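Local coordinates for farnesyl diphosphate phosphatase YisP (Bacillus subtilis subsp. subtilis, PDB 3WE9), which hydrolyses farnesyl diphosphate to farnesol and diphosphate, with a role in biofilm formation, at residues 119-124 and 162-167; 153-158 and 236-241; 190-195 and 254-259; 31-36 and 43-48; 136-139 and 144-147. All blocks are in the same frame, centred on the assembly; numbering follows the deposited sequence.

In the fold
Five contacts sample the all-helical fold of the squalene/phytoene synthase family, none with a direct hydrogen bond between its segments. Interactions 1 and 5 join the same two helices, 118-140 and 145-165, with centres 24 Å apart: the first is buried and uses rings, the second is partly buried and sets a glutamine against leucine and proline. Interaction 2, the most central, brings helix 145-165 to helix 228-250 through two leucines and an alanine. Interaction 4, likewise buried, folds helix 27-33 onto helix 38-54 through leucines, a serine and an indole edge, and touches interactions 2 and 5. Interaction 3 lies farthest out, where a ring covers a glycine and a water bridges the segments.

Interaction 1 of 5, residues 119-124 and 162-167; sequences DELLMY and VRFLSD
Phe-164 reaches from helix 145-165 to Leu-121 and Tyr-124, which lie one turn apart on helix 118-140. The two helices belong to the all-alpha isoprenoid synthase fold and here are far enough apart, 9.6 Å between the CA atoms of Leu-121 and Phe-164, for a whole ring to fit between them. Phe-164 carries CG anti to its carbonyl carbon (chi1 -70°), which sends the ring across the gap. Its CZ meets Tyr-124 CE2 at 3.3 Å. The two ring planes are only 14° apart, yet neither ring covers the other: they touch rim to rim, with Phe-164 CZ near the plane of the tyrosine at its edge. Tyr-124 CG is anti to the backbone nitrogen instead, and the two side chains cross almost at right angles. Farther back along the same side of the ring, Leu-121 CD1 lies 3.6 Å from Phe-164 CD2, the leucine sliding past in the opposite direction. With a serine in place of Phe-164, the rim of Tyr-124 and the methyl of Leu-121 would probably lose their common partner and a gap would open between the helices. Tyr-115 and Arg-176 also touch Tyr-124, whereas Ile-208 and Leu-161 pack on Leu-121. Beyond the ring, Ser-166 OG donates to Val-162 O at 2.7 Å from above the carbonyl plane, 41° out of it.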
# COMPACT_ATOMS: atom_id res chain seq x y z
N ASP A 119 6.98 -12.89 11.32
CA ASP A 119 7.60 -13.10 10.00
C ASP A 119 6.57 -13.48 8.95
O ASP A 119 6.70 -13.09 7.79
CB ASP A 119 8.66 -14.21 10.07
CG ASP A 119 10.01 -13.70 10.53
OD1 ASP A 119 10.17 -12.47 10.69
OD2 ASP A 119 10.93 -14.53 10.72
N GLU A 120 5.55 -14.23 9.35
CA GLU A 120 4.52 -14.63 8.41
C GLU A 120 3.74 -13.40 7.91
O GLU A 120 3.42 -13.30 6.72
CB GLU A 120 3.57 -15.63 9.07
CG GLU A 120 2.61 -16.31 8.10
CD GLU A 120 1.87 -17.48 8.72
OE1 GLU A 120 1.02 -18.08 8.02
OE2 GLU A 120 2.14 -17.81 9.90
N LEU A 121 3.43 -12.48 8.81
CA LEU A 121 2.72 -11.26 8.42
C LEU A 121 3.62 -10.41 7.52
O LEU A 121 3.16 -9.88 6.51
CB LEU A 121 2.33 -10.44 9.66
CG LEU A 121 1.65 -9.09 9.39
CD1 LEU A 121 0.32 -9.31 8.67
CD2 LEU A 121 1.43 -8.36 10.70
N LEU A 122 4.89 -10.29 7.89
CA LEU A 122 5.86 -9.51 7.12
C LEU A 122 6.07 -10.08 5.73
O LEU A 122 6.18 -9.34 4.75
CB LEU A 122 7.20 -9.45 7.85
CG LEU A 122 7.22 -8.74 9.21
CD1 LEU A 122 8.62 -8.78 9.81
CD2 LEU A 122 6.76 -7.30 9.02
N MET A 123 6.15 -11.40 5.65
CA MET A 123 6.34 -12.07 4.37
C MET A 123 5.14 -11.80 3.49
O MET A 123 5.27 -11.61 2.27
CB MET A 123 6.51 -13.58 4.60
CG MET A 123 6.58 -14.42 3.32
SD MET A 123 7.83 -13.88 2.14
CE MET A 123 9.29 -13.95 3.12
N TYR A 124 3.97 -11.75 4.10
CA TYR A 124 2.76 -11.48 3.34
C TYR A 124 2.72 -10.04 2.82
O TYR A 124 2.32 -9.79 1.68
CB TYR A 124 1.52 -11.73 4.18
CG TYR A 124 0.27 -11.55 3.38
CD1 TYR A 124 0.03 -12.33 2.25
CD2 TYR A 124 -0.66 -10.57 3.71
CE1 TYR A 124 -1.10 -12.16 1.47
CE2 TYR A 124 -1.80 -10.39 2.94
CZ TYR A 124 -2.01 -11.18 1.82
OH TYR A 124 -3.14 -11.02 1.06
N VAL A 162 0.30 -0.83 7.13
CA VAL A 162 -0.57 0.22 7.65
C VAL A 162 -2.03 -0.10 7.35
O VAL A 162 -2.91 0.05 8.20
CB VAL A 162 -0.20 1.59 7.07
CG1 VAL A 162 -1.23 2.64 7.50
CG2 VAL A 162 1.18 2.00 7.58
N ARG A 163 -2.29 -0.55 6.13
CA ARG A 163 -3.65 -0.90 5.76
C ARG A 163 -4.16 -2.02 6.67
O ARG A 163 -5.29 -1.97 7.14
CB ARG A 163 -3.70 -1.36 4.29
CG ARG A 163 -3.56 -0.22 3.30
CD ARG A 163 -3.40 -0.74 1.89
NE ARG A 163 -3.51 0.33 0.90
CZ ARG A 163 -4.65 0.89 0.53
NH1 ARG A 163 -5.80 0.48 1.06
NH2 ARG A 163 -4.66 1.86 -0.38
N PHE A 164 -3.31 -3.01 6.92
CA PHE A 164 -3.68 -4.12 7.78
C PHE A 164 -4.06 -3.63 9.18
O PHE A 164 -5.04 -4.08 9.75
CB PHE A 164 -2.53 -5.13 7.91
CG PHE A 164 -2.25 -5.91 6.65
CD1 PHE A 164 -3.07 -5.78 5.53
CD2 PHE A 164 -1.17 -6.80 6.60
CE1 PHE A 164 -2.82 -6.53 4.37
CE2 PHE A 164 -0.91 -7.55 5.45
CZ PHE A 164 -1.74 -7.41 4.33
N LEU A 165 -3.25 -2.71 9.71
CA LEU A 165 -3.48 -2.15 11.04
C LEU A 165 -4.65 -1.17 11.16
O LEU A 165 -5.05 -0.81 12.26
CB LEU A 165 -2.20 -1.44 11.51
CG LEU A 165 -0.97 -2.31 11.80
CD1 LEU A 165 0.26 -1.44 12.01
CD2 LEU A 165 -1.23 -3.16 13.04
N SER A 166 -5.18 -0.75 10.01
CA SER A 166 -6.28 0.22 9.97
C SER A 166 -7.69 -0.36 10.02
O SER A 166 -8.67 0.38 10.15
CB SER A 166 -6.18 1.05 8.68
OG SER A 166 -4.94 1.75 8.60
N ASP A 167 -7.82 -1.68 9.94
CA ASP A 167 -9.15 -2.28 9.92
C ASP A 167 -9.09 -3.77 10.24
O ASP A 167 -8.55 -4.56 9.46
CB ASP A 167 -9.74 -2.06 8.52
CG ASP A 167 -11.16 -2.60 8.36
OD1 ASP A 167 -11.80 -2.98 9.37
OD2 ASP A 167 -11.63 -2.62 7.21

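Interaction 2 of 5, residues 153-158 and 236-241; sequences VSLGLA and AALHLH
Leu-155 meets both Ala-237 and Leu-238, one with each of its methyl groups, and so carries the contact between helices 145-165 and 228-250 from its side. Along 236-241, Ala-237 is the first to take part, its CB directed at the other helix and 4.3 Å from Leu-155 CD2, a loose approach of methyl to methyl. A triethylene glycol, probably from the crystallisation liquor, lies about 4 Å from the Ala-237 side chain; such molecules often settle in pockets. Leu-238 supplies the tighter touch: its CD2 lies 3.8 Å from Leu-155 CD1. Leu-155 holds CG anti to the backbone nitrogen (chi1 178°), which extends its fork toward this helix, and the two leucines cross obliquely, each bringing a single methyl to the other. After them His-239 and Leu-240 lean on helix 264-271, and the backbone of His-241 packs against Val-162. The paired helices thus lie inside a bundle: Leu-238 also rests on Gln-220 of helix 199-221, Leu-157 packs on Ala-125 and Tyr-126 of helix 118-140, and helix 27-33 borders Ala-236 and Leu-240.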
# COMPACT_ATOMS: atom_id res chain seq x y z
N VAL A 153 10.39 -1.13 -2.24
CA VAL A 153 9.82 -2.33 -1.65
C VAL A 153 9.41 -2.05 -0.20
O VAL A 153 8.33 -2.44 0.23
CB VAL A 153 10.83 -3.51 -1.69
CG1 VAL A 153 10.27 -4.70 -0.91
CG2 VAL A 153 11.09 -3.91 -3.15
N SER A 154 10.28 -1.36 0.53
CA SER A 154 9.98 -1.04 1.92
C SER A 154 8.73 -0.16 2.03
O SER A 154 7.93 -0.33 2.93
CB SER A 154 11.18 -0.35 2.57
OG SER A 154 12.20 -1.29 2.86
N LEU A 155 8.58 0.79 1.11
CA LEU A 155 7.42 1.67 1.12
C LEU A 155 6.14 0.86 0.90
O LEU A 155 5.18 0.99 1.65
CB LEU A 155 7.54 2.74 0.04
CG LEU A 155 6.33 3.68 -0.07
CD1 LEU A 155 6.14 4.42 1.25
CD2 LEU A 155 6.53 4.66 -1.22
N GLY A 156 6.13 0.03 -0.14
CA GLY A 156 4.95 -0.77 -0.43
C GLY A 156 4.62 -1.72 0.71
O GLY A 156 3.45 -1.91 1.06
N LEU A 157 5.65 -2.34 1.27
CA LEU A 157 5.52 -3.27 2.38
C LEU A 157 4.89 -2.53 3.57
O LEU A 157 3.91 -2.99 4.15
CB LEU A 157 6.92 -3.79 2.76
CG LEU A 157 7.30 -4.76 3.89
CD1 LEU A 157 6.27 -4.78 5.00
CD2 LEU A 157 7.51 -6.13 3.32
N ALA A 158 5.46 -1.38 3.91
CA ALA A 158 4.95 -0.58 5.03
C ALA A 158 3.50 -0.15 4.82
O ALA A 158 2.68 -0.19 5.75
CB ALA A 158 5.83 0.66 5.21
N ALA A 236 4.62 12.32 -0.11
CA ALA A 236 3.19 12.33 0.21
C ALA A 236 2.77 10.98 0.79
O ALA A 236 2.10 10.91 1.83
CB ALA A 236 2.38 12.64 -1.03
N ALA A 237 3.18 9.90 0.12
CA ALA A 237 2.84 8.55 0.58
C ALA A 237 3.34 8.32 2.00
O ALA A 237 2.64 7.77 2.84
CB ALA A 237 3.45 7.52 -0.37
N LEU A 238 4.58 8.75 2.26
CA LEU A 238 5.18 8.61 3.58
C LEU A 238 4.38 9.37 4.64
O LEU A 238 3.99 8.81 5.66
CB LEU A 238 6.62 9.12 3.55
CG LEU A 238 7.62 8.22 2.83
CD1 LEU A 238 8.97 8.92 2.72
CD2 LEU A 238 7.76 6.91 3.59
N HIS A 239 4.13 10.65 4.38
CA HIS A 239 3.39 11.50 5.31
C HIS A 239 1.97 11.00 5.58
O HIS A 239 1.51 10.99 6.72
CB HIS A 239 3.31 12.93 4.78
CG HIS A 239 4.54 13.74 5.05
ND1 HIS A 239 5.80 13.31 4.73
CD2 HIS A 239 4.69 14.97 5.62
CE1 HIS A 239 6.69 14.23 5.08
NE2 HIS A 239 6.04 15.24 5.62
N LEU A 240 1.29 10.58 4.52
CA LEU A 240 -0.09 10.10 4.63
C LEU A 240 -0.23 8.85 5.48
O LEU A 240 -1.14 8.76 6.31
CB LEU A 240 -0.67 9.84 3.24
CG LEU A 240 -0.92 11.09 2.38
CD1 LEU A 240 -1.31 10.68 0.96
CD2 LEU A 240 -2.01 11.93 3.02
N HIS A 241 0.66 7.88 5.29
CA HIS A 241 0.58 6.64 6.04
C HIS A 241 1.06 6.77 7.47
O HIS A 241 0.59 6.04 8.35
CB HIS A 241 1.28 5.53 5.25
CG HIS A 241 0.58 5.21 3.97
ND1 HIS A 241 -0.57 4.45 3.93
CD2 HIS A 241 0.76 5.68 2.71
CE1 HIS A 241 -1.07 4.47 2.71
NE2 HIS A 241 -0.28 5.20 1.95

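Interaction 3 of 5, residues 190-195 and 254-259; sequences ADLQKG and DVFQYH
Gly-195 sits over one face of the Phe-256 ring, a CH-pi contact in which its CA stands 3.6 Å from the ring centroid and 18° off the ring normal. The glycine ends helix 189-194 in a Schellman motif, with phi at 71° and its N bonded to Leu-192 O; having no side chain, it lets the backbone come down onto the ring. Its carbonyl continues past the rim, where Gly-195 O is 3.2 Å from Phe-256 CD2.

Apolar contact comes from Leu-192, one turn back in the helix. Its CD1 lies 3.6 Å from Phe-256 CE1, and the two side chains cross at about a right angle. Phe-256 has CG anti to its carbonyl carbon (chi1 -71°), which carries the ring from the 254-259 loop to the helix end, where Phe-201, Tyr-187 and Lys-174 also touch it.

The polar link runs through water: one molecule donates to Gly-195 O at 2.6 Å and weakly accepts from Gln-257 NE2. With no direct hydrogen bond between the segments, attachment of the loop to this helix end probably depends on the fit of the aromatic face to the bare glycine backbone, the water adding a modest polar tie.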
# COMPACT_ATOMS: atom_id res chain seq x y z
N ALA A 190 -9.95 -15.21 22.53
CA ALA A 190 -11.28 -14.77 22.96
C ALA A 190 -11.38 -13.25 22.88
O ALA A 190 -12.40 -12.72 22.44
CB ALA A 190 -11.56 -15.25 24.38
N ASP A 191 -10.34 -12.56 23.34
CA ASP A 191 -10.32 -11.09 23.29
C ASP A 191 -10.50 -10.67 21.83
O ASP A 191 -11.36 -9.86 21.49
CB ASP A 191 -8.97 -10.51 23.75
CG ASP A 191 -8.71 -10.64 25.24
OD1 ASP A 191 -9.68 -10.63 26.03
OD2 ASP A 191 -7.52 -10.70 25.63
N LEU A 192 -9.66 -11.24 20.97
CA LEU A 192 -9.68 -10.94 19.54
C LEU A 192 -11.04 -11.17 18.89
O LEU A 192 -11.53 -10.32 18.15
CB LEU A 192 -8.62 -11.79 18.82
CG LEU A 192 -8.55 -11.66 17.29
CD1 LEU A 192 -8.24 -10.21 16.91
CD2 LEU A 192 -7.49 -12.60 16.74
N GLN A 193 -11.65 -12.31 19.17
CA GLN A 193 -12.95 -12.62 18.58
C GLN A 193 -13.99 -11.59 18.99
O GLN A 193 -14.86 -11.23 18.21
CB GLN A 193 -13.40 -14.02 18.97
CG GLN A 193 -14.68 -14.47 18.27
CD GLN A 193 -14.97 -15.95 18.44
OE1 GLN A 193 -14.17 -16.80 18.02
NE2 GLN A 193 -16.10 -16.27 19.05
N LYS A 194 -13.89 -11.11 20.23
CA LYS A 194 -14.81 -10.10 20.76
C LYS A 194 -14.44 -8.70 20.29
O LYS A 194 -15.21 -7.76 20.45
CB LYS A 194 -14.79 -10.12 22.30
CG LYS A 194 -15.75 -11.10 22.94
CD LYS A 194 -15.57 -11.14 24.46
CE LYS A 194 -14.26 -11.80 24.85
NZ LYS A 194 -14.07 -11.90 26.33
N GLY A 195 -13.24 -8.57 19.74
CA GLY A 195 -12.78 -7.27 19.28
C GLY A 195 -12.48 -6.39 20.48
O GLY A 195 -12.73 -5.18 20.46
N ASP A 254 -9.44 1.87 17.87
CA ASP A 254 -10.79 1.31 17.69
C ASP A 254 -10.97 0.70 16.29
O ASP A 254 -11.99 0.94 15.63
CB ASP A 254 -11.81 2.43 17.94
CG ASP A 254 -13.15 1.92 18.44
OD1 ASP A 254 -13.28 0.75 18.84
OD2 ASP A 254 -14.10 2.73 18.44
N VAL A 255 -10.00 -0.11 15.87
CA VAL A 255 -10.02 -0.72 14.54
C VAL A 255 -10.87 -1.96 14.35
O VAL A 255 -10.98 -2.46 13.24
CB VAL A 255 -8.57 -1.04 14.06
CG1 VAL A 255 -7.77 0.24 13.94
CG2 VAL A 255 -7.90 -2.00 15.04
N PHE A 256 -11.47 -2.47 15.43
CA PHE A 256 -12.35 -3.64 15.31
C PHE A 256 -13.74 -3.13 14.92
O PHE A 256 -14.54 -3.85 14.31
CB PHE A 256 -12.45 -4.39 16.65
CG PHE A 256 -11.20 -5.13 17.04
CD1 PHE A 256 -10.71 -6.18 16.27
CD2 PHE A 256 -10.51 -4.77 18.20
CE1 PHE A 256 -9.56 -6.87 16.65
CE2 PHE A 256 -9.35 -5.46 18.58
CZ PHE A 256 -8.88 -6.50 17.80
N GLN A 257 -14.02 -1.88 15.29
CA GLN A 257 -15.31 -1.25 15.01
C GLN A 257 -15.36 -0.39 13.75
O GLN A 257 -16.36 -0.37 13.05
CB GLN A 257 -15.73 -0.39 16.20
CG GLN A 257 -16.00 -1.17 17.48
CD GLN A 257 -16.92 -2.34 17.25
OE1 GLN A 257 -17.94 -2.22 16.57
NE2 GLN A 257 -16.58 -3.49 17.83
N TYR A 258 -14.26 0.32 13.48
CA TYR A 258 -14.18 1.20 12.32
C TYR A 258 -12.94 0.96 11.48
O TYR A 258 -11.91 0.52 11.99
CB TYR A 258 -14.13 2.66 12.78
CG TYR A 258 -15.32 3.14 13.56
CD1 TYR A 258 -16.43 3.67 12.92
CD2 TYR A 258 -15.32 3.09 14.96
CE1 TYR A 258 -17.52 4.16 13.63
CE2 TYR A 258 -16.41 3.57 15.68
CZ TYR A 258 -17.50 4.10 15.02
OH TYR A 258 -18.56 4.60 15.73
N HIS A 259 -13.05 1.28 10.20
CA HIS A 259 -11.92 1.19 9.27
C HIS A 259 -11.39 2.62 9.21
O HIS A 259 -12.09 3.54 8.79
CB HIS A 259 -12.39 0.75 7.88
CG HIS A 259 -11.32 0.83 6.83
ND1 HIS A 259 -11.54 0.45 5.52
CD2 HIS A 259 -10.04 1.26 6.88
CE1 HIS A 259 -10.44 0.64 4.82
NE2 HIS A 259 -9.52 1.14 5.62
O HOH W 1 -14.03 -3.06 19.89

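Interaction 4 of 5, residues 31-36 and 43-48; sequences KALSYL and ASWAVL
Leu-33 and Leu-48 reach toward each other tip to tip, their CD1 methyls 3.6 Å apart. The other branch of Leu-33, CD2, lies against Ser-44 CB, also at 3.6 Å, so that its forked end spans one turn of helix 38-54. Trp-45 comes in from beside them: Leu-33 CD1 sits near the indole plane, at the ring edge, 4.2 Å from Trp-45 CD1. Leu-36 completes the first shell, its CD1 3.4 Å from Ser-44 OG. That hydroxyl is already engaged within its own helix by Gln-40 O, so the methyl rests against an oxygen whose bonding is directed to the backbone. Both leucines of 31-36 hold CG anti to the carbonyl carbon, chi1 -67° for Leu-33, and this points them at the same helix. Helices 27-33 and 38-54 form a helical hairpin within the all-alpha squalene/phytoene synthase fold, and a type I beta turn from Leu-33 to Leu-36, with Leu-36 N bonded to Leu-33 O, begins the bend. Just before this turn, Lys-31 O accepts from both the N and the OG of Ser-34. If Leu-33 were an alanine, Ser-44 CB and the tip of Leu-48 would probably lose their apolar cover and a gap would open beside the Trp-45 edge. Farther out, Phe-30 meets the Trp-45 indole with planes about 15° apart, Val-22 of helix 6-25 touches Leu-48, and Ile-139 packs on Ser-44. A bound triethylene glycol, probably from the crystallisation liquor, lies about 4 Å from the Leu-33 side chain.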
# COMPACT_ATOMS: atom_id res chain seq x y z
N LYS A 31 -4.00 10.43 -4.35
CA LYS A 31 -3.58 11.80 -4.10
C LYS A 31 -2.06 11.92 -4.19
O LYS A 31 -1.53 12.87 -4.77
CB LYS A 31 -4.05 12.23 -2.71
CG LYS A 31 -3.73 13.68 -2.38
CD LYS A 31 -4.38 14.61 -3.38
CE LYS A 31 -3.96 16.05 -3.14
NZ LYS A 31 -4.50 16.95 -4.20
N ALA A 32 -1.35 10.94 -3.63
CA ALA A 32 0.11 10.94 -3.66
C ALA A 32 0.61 10.82 -5.09
O ALA A 32 1.58 11.48 -5.48
CB ALA A 32 0.65 9.79 -2.82
N LEU A 33 -0.05 9.98 -5.88
CA LEU A 33 0.32 9.76 -7.27
C LEU A 33 0.04 10.95 -8.17
O LEU A 33 0.66 11.09 -9.23
CB LEU A 33 -0.42 8.54 -7.81
CG LEU A 33 -0.07 7.16 -7.23
CD1 LEU A 33 -1.02 6.12 -7.80
CD2 LEU A 33 1.37 6.81 -7.54
N SER A 34 -0.89 11.81 -7.76
CA SER A 34 -1.26 12.97 -8.56
C SER A 34 -0.09 13.90 -8.85
O SER A 34 -0.12 14.66 -9.81
CB SER A 34 -2.39 13.75 -7.87
OG SER A 34 -1.91 14.42 -6.71
N TYR A 35 0.96 13.82 -8.03
CA TYR A 35 2.13 14.67 -8.20
C TYR A 35 3.07 14.22 -9.31
O TYR A 35 3.99 14.95 -9.69
CB TYR A 35 2.90 14.77 -6.88
CG TYR A 35 2.08 15.40 -5.78
CD1 TYR A 35 1.71 16.74 -5.85
CD2 TYR A 35 1.64 14.65 -4.69
CE1 TYR A 35 0.93 17.33 -4.85
CE2 TYR A 35 0.86 15.22 -3.69
CZ TYR A 35 0.51 16.56 -3.78
OH TYR A 35 -0.26 17.13 -2.79
N LEU A 36 2.86 13.02 -9.83
CA LEU A 36 3.69 12.51 -10.91
C LEU A 36 3.27 13.12 -12.25
O LEU A 36 2.12 13.53 -12.42
CB LEU A 36 3.56 10.99 -11.02
CG LEU A 36 4.13 10.09 -9.92
CD1 LEU A 36 3.60 8.67 -10.10
CD2 LEU A 36 5.65 10.11 -9.97
N ALA A 43 0.36 5.53 -15.65
CA ALA A 43 0.98 4.21 -15.57
C ALA A 43 0.78 3.66 -14.16
O ALA A 43 0.48 2.48 -13.98
CB ALA A 43 2.48 4.32 -15.88
N SER A 44 0.94 4.51 -13.16
CA SER A 44 0.77 4.10 -11.77
C SER A 44 -0.68 3.66 -11.53
O SER A 44 -0.92 2.70 -10.80
CB SER A 44 1.14 5.23 -10.82
OG SER A 44 2.52 5.50 -10.89
N TRP A 45 -1.63 4.39 -12.12
CA TRP A 45 -3.03 4.03 -11.96
C TRP A 45 -3.24 2.61 -12.47
O TRP A 45 -3.90 1.79 -11.83
CB TRP A 45 -3.94 4.96 -12.76
CG TRP A 45 -3.98 6.40 -12.31
CD1 TRP A 45 -3.55 6.91 -11.12
CD2 TRP A 45 -4.52 7.49 -13.06
NE1 TRP A 45 -3.78 8.27 -11.09
CE2 TRP A 45 -4.38 8.65 -12.26
CE3 TRP A 45 -5.10 7.61 -14.33
CZ2 TRP A 45 -4.80 9.91 -12.70
CZ3 TRP A 45 -5.53 8.86 -14.76
CH2 TRP A 45 -5.38 10.00 -13.94
N ALA A 46 -2.67 2.32 -13.64
CA ALA A 46 -2.79 1.00 -14.25
C ALA A 46 -2.25 -0.08 -13.34
O ALA A 46 -2.89 -1.12 -13.13
CB ALA A 46 -2.05 0.98 -15.60
N VAL A 47 -1.06 0.15 -12.79
CA VAL A 47 -0.43 -0.81 -11.90
C VAL A 47 -1.27 -1.08 -10.65
O VAL A 47 -1.52 -2.24 -10.30
CB VAL A 47 0.98 -0.34 -11.47
CG1 VAL A 47 1.52 -1.24 -10.35
CG2 VAL A 47 1.92 -0.37 -12.67
N LEU A 48 -1.72 -0.02 -9.99
CA LEU A 48 -2.53 -0.19 -8.79
C LEU A 48 -3.93 -0.72 -9.09
O LEU A 48 -4.53 -1.41 -8.27
CB LEU A 48 -2.61 1.12 -8.00
CG LEU A 48 -1.28 1.62 -7.43
CD1 LEU A 48 -1.55 2.77 -6.47
CD2 LEU A 48 -0.56 0.49 -6.70

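Interaction 5 of 5, residues 136-139 and 144-147; sequences LLPI and KQDQ
Gln-145 gives up more surface here than any other residue, lying against Leu-137 and Pro-138 at the end of helix 118-140. Its CB points toward that helix, and with CG anti to the carbonyl carbon (chi1 -59°) and the chain extended beyond, the amide end comes to rest beside Pro-138. Leu-137 faces the base of the same residue: its CD2 is 3.9 Å from the backbone Gln-145 O and 4.4 Å from Gln-145 CB, a van der Waals approach of methyl to carbonyl oxygen and CB. The leucine, CG anti to its own backbone nitrogen, also packs on Lys-149 and Ala-152. Pro-138 has its CB turned away from 144-147 and takes part through its backbone side, while Leu-96 touches its ring. It lies at a kink: the proline nitrogen has no hydrogen to donate, and Ile-139 N bonds to Leu-136 O at 2.8 Å, three residues back and not four. Lys-144 occupies the N-cap position of the next helix. A leucine and a proline covered by the first residue of the returning helix make this the tight end of an antiparallel helical hairpin, one of the bundled pairs of the all-alpha isoprenoid synthase fold.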
# COMPACT_ATOMS: atom_id res chain seq x y z
N LEU A 136 6.06 -0.61 -9.29
CA LEU A 136 6.14 0.83 -9.54
C LEU A 136 7.53 1.43 -9.71
O LEU A 136 7.65 2.53 -10.25
CB LEU A 136 5.44 1.58 -8.41
CG LEU A 136 3.94 1.32 -8.21
CD1 LEU A 136 3.48 2.03 -6.94
CD2 LEU A 136 3.15 1.82 -9.42
N LEU A 137 8.56 0.73 -9.26
CA LEU A 137 9.92 1.25 -9.33
C LEU A 137 10.33 1.90 -10.65
O LEU A 137 10.83 3.03 -10.67
CB LEU A 137 10.93 0.16 -8.96
CG LEU A 137 12.40 0.59 -8.86
CD1 LEU A 137 12.55 1.71 -7.85
CD2 LEU A 137 13.27 -0.60 -8.47
N PRO A 138 10.14 1.19 -11.78
CA PRO A 138 10.51 1.76 -13.08
C PRO A 138 9.76 3.04 -13.43
O PRO A 138 10.22 3.84 -14.25
CB PRO A 138 10.20 0.62 -14.05
CG PRO A 138 10.36 -0.61 -13.21
CD PRO A 138 9.69 -0.20 -11.93
N ILE A 139 8.60 3.22 -12.81
CA ILE A 139 7.79 4.41 -13.05
C ILE A 139 8.30 5.57 -12.19
O ILE A 139 8.33 6.73 -12.63
CB ILE A 139 6.30 4.13 -12.72
CG1 ILE A 139 5.76 3.06 -13.68
CG2 ILE A 139 5.48 5.41 -12.82
CD1 ILE A 139 4.35 2.57 -13.36
N LYS A 144 18.71 5.84 -10.99
CA LYS A 144 19.11 5.16 -9.75
C LYS A 144 18.13 4.10 -9.25
O LYS A 144 17.72 4.12 -8.09
CB LYS A 144 19.31 6.20 -8.64
CG LYS A 144 20.14 7.39 -9.04
CD LYS A 144 20.41 8.32 -7.87
CE LYS A 144 20.99 9.63 -8.36
NZ LYS A 144 22.02 9.38 -9.41
N GLN A 145 17.76 3.16 -10.11
CA GLN A 145 16.83 2.11 -9.71
C GLN A 145 17.45 1.15 -8.70
O GLN A 145 16.80 0.76 -7.74
CB GLN A 145 16.34 1.36 -10.94
CG GLN A 145 15.64 2.27 -11.94
CD GLN A 145 14.88 1.51 -13.02
OE1 GLN A 145 14.42 2.10 -13.99
NE2 GLN A 145 14.75 0.21 -12.84
N ASP A 146 18.71 0.79 -8.91
CA ASP A 146 19.42 -0.11 -8.00
C ASP A 146 19.48 0.48 -6.60
O ASP A 146 19.32 -0.23 -5.60
CB ASP A 146 20.84 -0.36 -8.51
CG ASP A 146 20.95 -1.63 -9.33
OD1 ASP A 146 20.06 -1.90 -10.17
OD2 ASP A 146 21.95 -2.37 -9.15
N GLN A 147 19.72 1.79 -6.53
CA GLN A 147 19.82 2.49 -5.25
C GLN A 147 18.48 2.74 -4.55
O GLN A 147 18.45 2.97 -3.34
CB GLN A 147 20.51 3.84 -5.46
CG GLN A 147 21.97 3.76 -5.88
CD GLN A 147 22.56 5.14 -6.10
OE1 GLN A 147 22.51 6.00 -5.22
NE2 GLN A 147 23.13 5.36 -7.29